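Local coordinates for chromosome partition protein Smc (Pyrococcus yayanosii, PDB 5XEI) that probably takes part in chromosome condensation and partitioning, hydrolysing ATP and binding DNA as an SMC homodimer, at residues 184-189 and 344-349; 194-199 and 330-335; 26-31 and 483-488; 433-438 and 446-451. All coordinates share one frame; numbering follows the deposited sequence.

Overall arrangement
The contacts fall into two places. Contacts 1 and 2 join the same pair of helices, 170-246 and 321-383, along the coiled-coil arm; their centres are about 18 Å apart. Contacts 3 and 4 lie in the head domain, with centres about 14 Å apart, and both reach the mixed sheet of the ATPase core. About 78 Å separates the centres of contacts 2 and 3. The arm contacts are only partly buried and mix aliphatic carbon with charged groups and, in contact 2, a tyrosine ring. The head contacts are buried and largely aromatic: F28 meets a methionine in contact 3, Y446 and F448 a helix in contact 4. No contact has a hydrogen bond between its segments.

Contact 1: 184-189 and 344-349; sequences KQAEEN and EAEKES
A186 and K347 mark the closest backbone approach, their CA atoms 6.0 Å apart, where helix 170-246 runs past helix 321-383 in roughly the opposite direction. Both CB atoms point into the interface, and the buried A186, with no more than a methyl to offer, lets the helices come this near. E346 reaches over extended from the other helix and brings OE1 to 3.3 Å from A186 CB. This is a carboxylate oxygen lying against a methyl, with no donor involved.

On the other flank E187 and K347 cross obliquely. E187 turns its CG between its own N and carbonyl carbon (chi1 41°), and the extended remainder brings OE2 against the aliphatic part of the lysine, 3.3 Å from K347 CE and 3.8 Å from K347 CD. The bend at the last lysine torsion carries NZ off to 4.7 Å from E187 OE2, so the opposite charges are near but make no salt bridge; a modest electrostatic attraction is probably all they add. K347 also lies on L183, just before 184-189, and E344 on L190, just after it. Two long helices running in opposite directions and meeting at a small buried residue are consistent with the predicted coiled coil, here the antiparallel arm of an SMC protein.

Contact 2: 194-199 and 330-335; sequences DLLIKE and ERRYLE
I197 and Y333 meet at about a right angle, the aliphatic branch of one helix lying across the line of the phenol of the other. The touching atoms are I197 CG2 and Y333 CE1, 4.0 Å apart. In I197 the CG2 methyl is the branch anti to the backbone N, and it approaches the tyrosine ring obliquely. Y333 CE1 also comes within 4.1 Å of I197 O, so the ring rests on backbone as well as on side chain. The CA atoms of these two residues, 6.6 Å apart, are the nearest across the pair of segments.

L196 and R332 form a second crossing, also near a right angle. The arginine leaves its helix with CG anti to the backbone N (chi1 -166°) and runs extended as far as NE, a reach long enough to bring NH2 to 4.1 Å from L196 CD2. The methyl meets the guanidinium obliquely. E199 carries the nearest opposite charge across the segments, but E199 OE1 stays 6.1 Å from R332 NH1, too far for a salt bridge.

Neighbouring turns complete the seam: I197 also packs on L336, Y333 on L204 and R332 on V200. Between the same helices, D194 adds a polar tie, a salt bridge to R340. Within 194-199 against 330-335, however, the join is van der Waals packing: Y333 gives ring carbon while its hydroxyl makes a weak hydrogen bond to K337, and R332 lays the guanidinium itself against a leucine methyl, with no acceptor for it across these segments.

Contact 3: 26-31 and 483-488; sequences KGFTAI and DVMMAN
The ATPase core of the head supplies this contact: F28 opens the strand that leads into the P-loop, the predicted ATP-binding run from A34 to N41, and M485 sits on the short helix 483-488 beside it. The phenylalanine has CG anti to its own N (chi1 -173°), which sends the ring from the strand to the helix. There F28 CZ meets M485 SD at 3.9 Å. The sulfur is 5.2 Å from the ring centroid and 78° off the ring normal, a Met-aromatic contact made at the edge of the ring. Bends at the second and third torsions fold the methionine back on itself, and its chain crosses the line of the phenylalanine at about a right angle.

The same ring also rests on backbone carbonyls of 483-488. M485 O lies 3.7 Å from F28 CZ, and N488 O is 3.7 Å from F28 CD2; both oxygens come to the ring obliquely. Around them M485 packs on A464 of helix 457-470 and on V478 of the adjoining strand, which F28 touches too. Cut back to alanine, F28 would probably leave a gap beside M485 and N488 and the M485 sulfur without its aromatic partner.

M485 is about 10 Å from K39, side chain to side chain, so the contact lies near, but not in, the predicted nucleotide site. Helix 483-488 links strands 475-480 and 491-498, with strand 28-32 parallel between them: a beta-alpha-beta crossover within the sheet of a P-loop ATPase.

Contact 4: 433-438 and 446-451; sequences FIFAIQ and YLFDEI
I434, Q438 and F435 of helix 424-440 pack on Y446 and F448, which belong to the YLFDE run of the Walker B strand in this ABC-type head. The short axes of helix 433-438 and strand 446-449 approach to 12.0 Å and run nearly antiparallel, at 165°. Large side chains fill the distance.

The tight part is at the start of the strand, where two polar ends are enclosed and held: the Q438 amide bonds to E473 and S474, and the Y446 hydroxyl to Y140 and to the backbone N of A443. Q438 turns its amide plane 86° from the phenol; the very close approach of its CB to the hydroxyl is doubtful in detail. Replacing Y446 by an alanine would probably leave Y140 without this hydroxyl partner and uncover the carbon flank of Q438.

Toward F448 the packing is looser and wholly apolar, with F435 CE2 at 4.3 Å from F448 CE2. Beyond it the chains part: D449 turns to S40 of the predicted ATP site, and the partly exposed E450 makes no contact with 433-438. I434, itself partly exposed, spans both regions with one methyl. Anti to the backbone N, its CG2 lies 4.2 Å from Y446 CD2 and, at the edge of the second ring, 4.3 Å from F448 CZ.

Contact 1: 184-189 and 344-349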
# COMPACT_ATOMS: atom_id res chain seq x y z
N LYS A 184 7.67 -8.88 -1.57
CA LYS A 184 7.89 -9.52 -0.27
C LYS A 184 7.61 -11.01 -0.36
O LYS A 184 8.45 -11.84 0.01
CB LYS A 184 7.00 -8.86 0.78
CG LYS A 184 7.16 -9.41 2.19
CD LYS A 184 6.16 -8.80 3.16
CE LYS A 184 6.12 -9.56 4.47
NZ LYS A 184 4.83 -9.27 5.17
N GLN A 185 6.44 -11.36 -0.87
CA GLN A 185 6.09 -12.75 -1.08
C GLN A 185 7.12 -13.44 -1.96
O GLN A 185 7.45 -14.61 -1.74
CB GLN A 185 4.72 -12.81 -1.73
CG GLN A 185 4.05 -14.13 -1.75
CD GLN A 185 2.64 -13.96 -2.23
OE1 GLN A 185 2.36 -13.08 -3.05
NE2 GLN A 185 1.73 -14.78 -1.71
N ALA A 186 7.64 -12.72 -2.94
CA ALA A 186 8.49 -13.37 -3.93
C ALA A 186 9.78 -13.87 -3.32
O ALA A 186 10.25 -14.96 -3.65
CB ALA A 186 8.79 -12.42 -5.09
N GLU A 187 10.38 -13.11 -2.41
CA GLU A 187 11.66 -13.55 -1.89
C GLU A 187 11.55 -14.39 -0.64
O GLU A 187 12.52 -15.05 -0.28
CB GLU A 187 12.59 -12.39 -1.58
CG GLU A 187 11.91 -11.25 -0.96
CD GLU A 187 12.64 -9.99 -1.30
OE1 GLU A 187 12.02 -8.91 -1.19
OE2 GLU A 187 13.84 -10.09 -1.70
N GLU A 188 10.41 -14.36 0.05
CA GLU A 188 10.23 -15.36 1.09
C GLU A 188 10.08 -16.74 0.46
O GLU A 188 10.74 -17.70 0.88
CB GLU A 188 9.05 -15.00 1.99
CG GLU A 188 9.27 -13.66 2.65
CD GLU A 188 8.02 -13.07 3.29
OE1 GLU A 188 8.20 -12.17 4.15
OE2 GLU A 188 6.89 -13.49 2.95
N ASN A 189 9.25 -16.85 -0.57
CA ASN A 189 9.30 -18.01 -1.45
C ASN A 189 10.73 -18.35 -1.85
O ASN A 189 11.21 -19.47 -1.65
CB ASN A 189 8.46 -17.76 -2.70
CG ASN A 189 7.11 -18.38 -2.61
OD1 ASN A 189 6.98 -19.60 -2.59
ND2 ASN A 189 6.06 -17.54 -2.57
N GLU A 344 13.71 -15.99 -9.06
CA GLU A 344 14.63 -14.87 -9.02
C GLU A 344 14.39 -13.93 -10.19
O GLU A 344 14.49 -12.71 -10.05
CB GLU A 344 16.06 -15.38 -8.99
CG GLU A 344 17.02 -14.30 -8.59
CD GLU A 344 18.40 -14.82 -8.26
OE1 GLU A 344 19.32 -13.98 -8.11
OE2 GLU A 344 18.55 -16.06 -8.15
N ALA A 345 14.05 -14.48 -11.35
CA ALA A 345 13.67 -13.61 -12.45
C ALA A 345 12.38 -12.87 -12.13
O ALA A 345 12.28 -11.65 -12.34
CB ALA A 345 13.54 -14.41 -13.74
N GLU A 346 11.38 -13.56 -11.59
CA GLU A 346 10.15 -12.90 -11.19
C GLU A 346 10.45 -11.74 -10.24
O GLU A 346 9.85 -10.66 -10.35
CB GLU A 346 9.20 -13.92 -10.56
CG GLU A 346 8.19 -13.35 -9.56
CD GLU A 346 7.51 -14.44 -8.72
OE1 GLU A 346 7.32 -14.23 -7.49
OE2 GLU A 346 7.19 -15.51 -9.28
N LYS A 347 11.39 -11.93 -9.31
CA LYS A 347 11.72 -10.89 -8.35
C LYS A 347 12.29 -9.67 -9.07
O LYS A 347 11.81 -8.55 -8.88
CB LYS A 347 12.71 -11.43 -7.32
CG LYS A 347 13.55 -10.40 -6.57
CD LYS A 347 14.19 -11.05 -5.32
CE LYS A 347 15.28 -10.20 -4.70
NZ LYS A 347 16.39 -9.89 -5.66
N GLU A 348 13.30 -9.89 -9.92
CA GLU A 348 13.89 -8.79 -10.67
C GLU A 348 12.82 -8.03 -11.44
O GLU A 348 12.83 -6.80 -11.48
CB GLU A 348 14.98 -9.31 -11.61
CG GLU A 348 15.49 -8.30 -12.67
CD GLU A 348 16.09 -6.99 -12.08
OE1 GLU A 348 16.26 -6.01 -12.85
OE2 GLU A 348 16.39 -6.92 -10.85
N SER A 349 11.88 -8.75 -12.05
CA SER A 349 10.83 -8.09 -12.81
C SER A 349 10.00 -7.17 -11.93
O SER A 349 9.73 -6.02 -12.30
CB SER A 349 9.94 -9.12 -13.47
OG SER A 349 8.61 -8.62 -13.53

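Contact 2: 194-199 and 330-335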
# COMPACT_ATOMS: atom_id res chain seq x y z
N ASP A 194 15.67 -21.80 -1.32
CA ASP A 194 17.08 -21.92 -0.96
C ASP A 194 17.29 -22.90 0.19
O ASP A 194 18.27 -23.66 0.20
CB ASP A 194 17.65 -20.56 -0.56
CG ASP A 194 17.75 -19.61 -1.72
OD1 ASP A 194 18.43 -19.95 -2.73
OD2 ASP A 194 17.15 -18.52 -1.61
N LEU A 195 16.40 -22.86 1.18
CA LEU A 195 16.54 -23.76 2.32
C LEU A 195 16.23 -25.20 1.92
O LEU A 195 16.83 -26.13 2.45
CB LEU A 195 15.64 -23.28 3.47
CG LEU A 195 16.08 -22.11 4.37
CD1 LEU A 195 15.02 -21.80 5.45
CD2 LEU A 195 17.40 -22.41 5.03
N LEU A 196 15.32 -25.39 0.95
CA LEU A 196 15.04 -26.72 0.44
C LEU A 196 16.19 -27.26 -0.38
O LEU A 196 16.52 -28.45 -0.29
CB LEU A 196 13.77 -26.70 -0.39
CG LEU A 196 12.57 -26.25 0.44
CD1 LEU A 196 11.31 -26.32 -0.37
CD2 LEU A 196 12.41 -27.07 1.70
N ILE A 197 16.81 -26.41 -1.19
CA ILE A 197 17.94 -26.83 -1.99
C ILE A 197 19.09 -27.26 -1.10
O ILE A 197 19.80 -28.22 -1.41
CB ILE A 197 18.37 -25.70 -2.93
CG1 ILE A 197 17.25 -25.41 -3.92
CG2 ILE A 197 19.70 -26.02 -3.59
CD1 ILE A 197 17.68 -24.57 -5.11
N LYS A 198 19.29 -26.56 0.01
CA LYS A 198 20.44 -26.89 0.84
C LYS A 198 20.28 -28.29 1.45
O LYS A 198 21.21 -29.10 1.40
CB LYS A 198 20.65 -25.80 1.90
CG LYS A 198 21.84 -26.08 2.82
CD LYS A 198 22.39 -24.82 3.49
CE LYS A 198 23.77 -25.09 4.10
NZ LYS A 198 24.57 -23.82 4.25
N GLU A 199 19.09 -28.61 1.99
CA GLU A 199 18.89 -29.94 2.57
C GLU A 199 18.87 -31.02 1.49
O GLU A 199 19.53 -32.06 1.63
CB GLU A 199 17.60 -30.02 3.39
CG GLU A 199 17.33 -31.49 3.82
CD GLU A 199 16.19 -31.69 4.84
OE1 GLU A 199 15.64 -32.82 4.90
OE2 GLU A 199 15.86 -30.75 5.60
N GLU A 330 17.14 -36.56 -7.02
CA GLU A 330 17.79 -35.74 -8.03
C GLU A 330 16.78 -34.92 -8.83
O GLU A 330 16.98 -33.72 -9.05
CB GLU A 330 18.65 -36.61 -8.93
CG GLU A 330 19.18 -35.81 -10.05
CD GLU A 330 20.57 -35.35 -9.75
OE1 GLU A 330 20.93 -34.25 -10.20
OE2 GLU A 330 21.30 -36.08 -9.06
N ARG A 331 15.68 -35.54 -9.27
CA ARG A 331 14.63 -34.77 -9.94
C ARG A 331 14.17 -33.61 -9.07
O ARG A 331 14.03 -32.48 -9.55
CB ARG A 331 13.44 -35.65 -10.33
CG ARG A 331 13.80 -36.82 -11.21
CD ARG A 331 12.57 -37.53 -11.80
NE ARG A 331 12.67 -38.97 -11.57
CZ ARG A 331 13.09 -39.85 -12.48
NH1 ARG A 331 13.15 -41.15 -12.17
NH2 ARG A 331 13.48 -39.44 -13.69
N ARG A 332 13.96 -33.86 -7.78
CA ARG A 332 13.59 -32.77 -6.89
C ARG A 332 14.69 -31.71 -6.84
O ARG A 332 14.40 -30.50 -6.85
CB ARG A 332 13.30 -33.31 -5.49
CG ARG A 332 12.60 -32.32 -4.60
CD ARG A 332 12.44 -32.80 -3.18
NE ARG A 332 12.01 -31.69 -2.33
CZ ARG A 332 12.10 -31.68 -1.00
NH1 ARG A 332 12.60 -32.72 -0.34
NH2 ARG A 332 11.69 -30.62 -0.32
N TYR A 333 15.94 -32.14 -6.84
CA TYR A 333 17.05 -31.19 -6.84
C TYR A 333 17.00 -30.32 -8.08
O TYR A 333 16.91 -29.09 -7.98
CB TYR A 333 18.37 -31.94 -6.77
CG TYR A 333 19.55 -31.05 -6.56
CD1 TYR A 333 19.69 -30.31 -5.39
CD2 TYR A 333 20.56 -30.98 -7.51
CE1 TYR A 333 20.79 -29.50 -5.19
CE2 TYR A 333 21.66 -30.18 -7.31
CZ TYR A 333 21.77 -29.44 -6.15
OH TYR A 333 22.87 -28.64 -5.97
N LEU A 334 17.03 -30.94 -9.26
CA LEU A 334 17.03 -30.16 -10.50
C LEU A 334 15.78 -29.29 -10.63
O LEU A 334 15.81 -28.28 -11.34
CB LEU A 334 17.15 -31.07 -11.72
CG LEU A 334 18.60 -31.35 -12.12
CD1 LEU A 334 18.68 -32.20 -13.36
CD2 LEU A 334 19.40 -30.07 -12.30
N GLU A 335 14.71 -29.63 -9.93
CA GLU A 335 13.56 -28.78 -10.10
C GLU A 335 13.58 -27.59 -9.17
O GLU A 335 13.13 -26.50 -9.55
CB GLU A 335 12.28 -29.56 -9.92
CG GLU A 335 11.81 -30.07 -11.22
CD GLU A 335 10.47 -30.71 -11.11
OE1 GLU A 335 9.56 -30.10 -10.48
OE2 GLU A 335 10.34 -31.84 -11.64

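Contact 3: 26-31 and 483-488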
# COMPACT_ATOMS: atom_id res chain seq x y z
N LYS A 26 -23.86 30.09 -6.49
CA LYS A 26 -22.88 29.17 -7.04
C LYS A 26 -21.52 29.83 -7.23
O LYS A 26 -20.50 29.15 -7.19
CB LYS A 26 -23.38 28.60 -8.36
CG LYS A 26 -22.57 27.40 -8.89
CD LYS A 26 -22.96 27.10 -10.35
CE LYS A 26 -22.73 25.66 -10.76
NZ LYS A 26 -23.58 25.32 -11.95
N GLY A 27 -21.49 31.15 -7.42
CA GLY A 27 -20.21 31.81 -7.50
C GLY A 27 -19.82 32.55 -6.23
O GLY A 27 -19.45 31.95 -5.22
N PHE A 28 -19.90 33.86 -6.29
CA PHE A 28 -19.37 34.74 -5.27
C PHE A 28 -20.54 35.16 -4.38
O PHE A 28 -21.40 35.92 -4.83
CB PHE A 28 -18.69 35.91 -5.97
CG PHE A 28 -17.94 36.84 -5.07
CD1 PHE A 28 -17.91 36.67 -3.70
CD2 PHE A 28 -17.25 37.91 -5.62
CE1 PHE A 28 -17.22 37.56 -2.90
CE2 PHE A 28 -16.55 38.80 -4.82
CZ PHE A 28 -16.54 38.62 -3.45
N THR A 29 -20.59 34.65 -3.15
CA THR A 29 -21.48 35.18 -2.12
C THR A 29 -20.64 35.92 -1.09
O THR A 29 -19.54 35.49 -0.76
CB THR A 29 -22.28 34.07 -1.42
OG1 THR A 29 -23.05 33.35 -2.38
CG2 THR A 29 -23.22 34.65 -0.36
N ALA A 30 -21.18 37.03 -0.58
CA ALA A 30 -20.48 37.85 0.40
C ALA A 30 -21.32 38.00 1.67
O ALA A 30 -22.42 38.58 1.64
CB ALA A 30 -20.15 39.23 -0.19
N ILE A 31 -20.80 37.49 2.78
CA ILE A 31 -21.36 37.73 4.10
C ILE A 31 -20.81 39.06 4.62
O ILE A 31 -19.59 39.22 4.77
CB ILE A 31 -21.02 36.59 5.07
CG1 ILE A 31 -21.19 35.20 4.43
CG2 ILE A 31 -21.84 36.74 6.33
CD1 ILE A 31 -22.56 34.89 3.97
N ASP A 483 -16.41 47.61 1.16
CA ASP A 483 -17.42 47.86 0.14
C ASP A 483 -16.96 47.38 -1.23
O ASP A 483 -17.77 46.91 -2.04
CB ASP A 483 -17.77 49.35 0.12
CG ASP A 483 -18.08 49.89 1.52
OD1 ASP A 483 -17.18 50.52 2.11
OD2 ASP A 483 -19.21 49.68 2.03
N VAL A 484 -15.66 47.48 -1.50
CA VAL A 484 -15.16 47.03 -2.80
C VAL A 484 -15.37 45.52 -2.95
O VAL A 484 -15.70 45.03 -4.04
CB VAL A 484 -13.67 47.40 -2.95
CG1 VAL A 484 -13.27 47.31 -4.41
CG2 VAL A 484 -13.40 48.79 -2.39
N MET A 485 -15.19 44.78 -1.86
CA MET A 485 -15.43 43.34 -1.91
C MET A 485 -16.91 43.04 -2.15
O MET A 485 -17.26 42.22 -3.00
CB MET A 485 -14.96 42.68 -0.62
CG MET A 485 -14.93 41.18 -0.73
SD MET A 485 -13.62 40.60 -1.83
CE MET A 485 -12.18 40.89 -0.79
N MET A 486 -17.78 43.71 -1.39
CA MET A 486 -19.22 43.64 -1.63
C MET A 486 -19.58 43.90 -3.08
O MET A 486 -20.54 43.32 -3.61
CB MET A 486 -19.92 44.68 -0.77
CG MET A 486 -20.67 44.16 0.37
SD MET A 486 -21.15 45.59 1.33
CE MET A 486 -19.63 45.91 2.24
N ALA A 487 -18.83 44.78 -3.74
CA ALA A 487 -19.27 45.38 -4.99
C ALA A 487 -19.39 44.33 -6.10
O ALA A 487 -20.31 44.39 -6.93
CB ALA A 487 -18.32 46.49 -5.38
N ASN A 488 -18.47 43.37 -6.14
CA ASN A 488 -18.46 42.37 -7.20
C ASN A 488 -19.20 41.09 -6.84
O ASN A 488 -19.32 40.21 -7.70
CB ASN A 488 -17.03 42.01 -7.59
CG ASN A 488 -16.17 43.21 -7.76
OD1 ASN A 488 -15.75 43.84 -6.78
ND2 ASN A 488 -15.91 43.57 -9.01

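Contact 4: 433-438 and 446-451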
# COMPACT_ATOMS: atom_id res chain seq x y z
N PHE A 433 -0.62 31.79 -3.40
CA PHE A 433 -0.53 30.34 -3.24
C PHE A 433 -1.88 29.69 -3.41
O PHE A 433 -2.05 28.81 -4.26
CB PHE A 433 0.05 30.00 -1.88
CG PHE A 433 0.57 28.60 -1.80
CD1 PHE A 433 1.34 28.08 -2.82
CD2 PHE A 433 0.32 27.81 -0.69
CE1 PHE A 433 1.84 26.80 -2.75
CE2 PHE A 433 0.83 26.52 -0.61
CZ PHE A 433 1.58 26.02 -1.64
N ILE A 434 -2.87 30.12 -2.62
CA ILE A 434 -4.19 29.51 -2.65
C ILE A 434 -4.74 29.53 -4.07
O ILE A 434 -5.19 28.51 -4.60
CB ILE A 434 -5.14 30.23 -1.67
CG1 ILE A 434 -4.64 30.09 -0.23
CG2 ILE A 434 -6.57 29.69 -1.79
CD1 ILE A 434 -5.63 30.49 0.80
N PHE A 435 -4.66 30.69 -4.71
CA PHE A 435 -5.20 30.78 -6.06
C PHE A 435 -4.41 29.96 -7.05
O PHE A 435 -5.00 29.46 -8.02
CB PHE A 435 -5.26 32.24 -6.49
CG PHE A 435 -6.52 32.89 -6.08
CD1 PHE A 435 -7.69 32.66 -6.80
CD2 PHE A 435 -6.58 33.68 -4.95
CE1 PHE A 435 -8.88 33.24 -6.43
CE2 PHE A 435 -7.77 34.26 -4.57
CZ PHE A 435 -8.93 34.04 -5.31
N ALA A 436 -3.10 29.82 -6.84
CA ALA A 436 -2.29 28.98 -7.72
C ALA A 436 -2.84 27.56 -7.77
O ALA A 436 -3.11 27.02 -8.85
CB ALA A 436 -0.83 28.98 -7.25
N ILE A 437 -3.05 26.96 -6.60
CA ILE A 437 -3.66 25.64 -6.55
C ILE A 437 -5.04 25.66 -7.19
O ILE A 437 -5.41 24.76 -7.93
CB ILE A 437 -3.72 25.14 -5.10
CG1 ILE A 437 -2.34 24.65 -4.64
CG2 ILE A 437 -4.72 24.01 -4.99
CD1 ILE A 437 -1.40 25.70 -4.15
N GLN A 438 -5.81 26.71 -6.92
CA GLN A 438 -7.20 26.70 -7.36
C GLN A 438 -7.29 26.69 -8.88
O GLN A 438 -8.24 26.12 -9.43
CB GLN A 438 -7.94 27.89 -6.74
CG GLN A 438 -8.29 29.03 -7.70
CD GLN A 438 -9.54 28.77 -8.53
OE1 GLN A 438 -10.32 27.88 -8.22
NE2 GLN A 438 -9.70 29.53 -9.60
N TYR A 446 -14.38 27.79 -1.68
CA TYR A 446 -13.41 28.48 -0.84
C TYR A 446 -14.16 29.34 0.18
O TYR A 446 -15.18 29.95 -0.14
CB TYR A 446 -12.45 29.34 -1.71
CG TYR A 446 -11.66 28.48 -2.66
CD1 TYR A 446 -12.23 28.05 -3.86
CD2 TYR A 446 -10.37 28.06 -2.34
CE1 TYR A 446 -11.53 27.23 -4.71
CE2 TYR A 446 -9.65 27.23 -3.20
CZ TYR A 446 -10.24 26.82 -4.38
OH TYR A 446 -9.56 26.00 -5.24
N LEU A 447 -13.64 29.40 1.40
CA LEU A 447 -14.23 30.23 2.45
C LEU A 447 -13.19 31.22 2.94
O LEU A 447 -12.17 30.82 3.51
CB LEU A 447 -14.72 29.38 3.61
CG LEU A 447 -15.25 30.18 4.81
CD1 LEU A 447 -16.47 30.96 4.38
CD2 LEU A 447 -15.57 29.24 5.99
N PHE A 448 -13.47 32.50 2.74
CA PHE A 448 -12.59 33.59 3.17
C PHE A 448 -13.35 34.43 4.18
O PHE A 448 -14.21 35.24 3.82
CB PHE A 448 -12.15 34.45 1.99
CG PHE A 448 -11.28 33.75 0.99
CD1 PHE A 448 -10.61 32.58 1.32
CD2 PHE A 448 -11.14 34.27 -0.30
CE1 PHE A 448 -9.81 31.93 0.36
CE2 PHE A 448 -10.35 33.62 -1.25
CZ PHE A 448 -9.69 32.45 -0.92
N ASP A 449 -13.05 34.25 5.44
CA ASP A 449 -13.49 35.18 6.45
C ASP A 449 -12.34 36.16 6.59
O ASP A 449 -11.20 35.76 6.35
CB ASP A 449 -13.75 34.43 7.75
CG ASP A 449 -14.35 35.31 8.80
OD1 ASP A 449 -14.68 34.77 9.87
OD2 ASP A 449 -14.54 36.53 8.53
N GLU A 450 -12.60 37.40 7.04
CA GLU A 450 -11.63 38.52 7.04
C GLU A 450 -10.72 38.52 5.80
O GLU A 450 -11.21 38.73 4.69
CB GLU A 450 -10.73 38.54 8.31
CG GLU A 450 -9.85 37.33 8.46
CD GLU A 450 -10.59 36.13 9.00
OE1 GLU A 450 -11.74 36.22 9.48
OE2 GLU A 450 -10.11 35.01 8.72
N ILE A 451 -9.39 38.34 5.98
CA ILE A 451 -8.27 38.35 5.02
C ILE A 451 -8.13 39.70 4.32
O ILE A 451 -7.06 40.01 3.79
CB ILE A 451 -8.32 37.22 3.97
CG1 ILE A 451 -9.19 37.58 2.77
CG2 ILE A 451 -8.77 35.92 4.58
CD1 ILE A 451 -9.22 36.48 1.71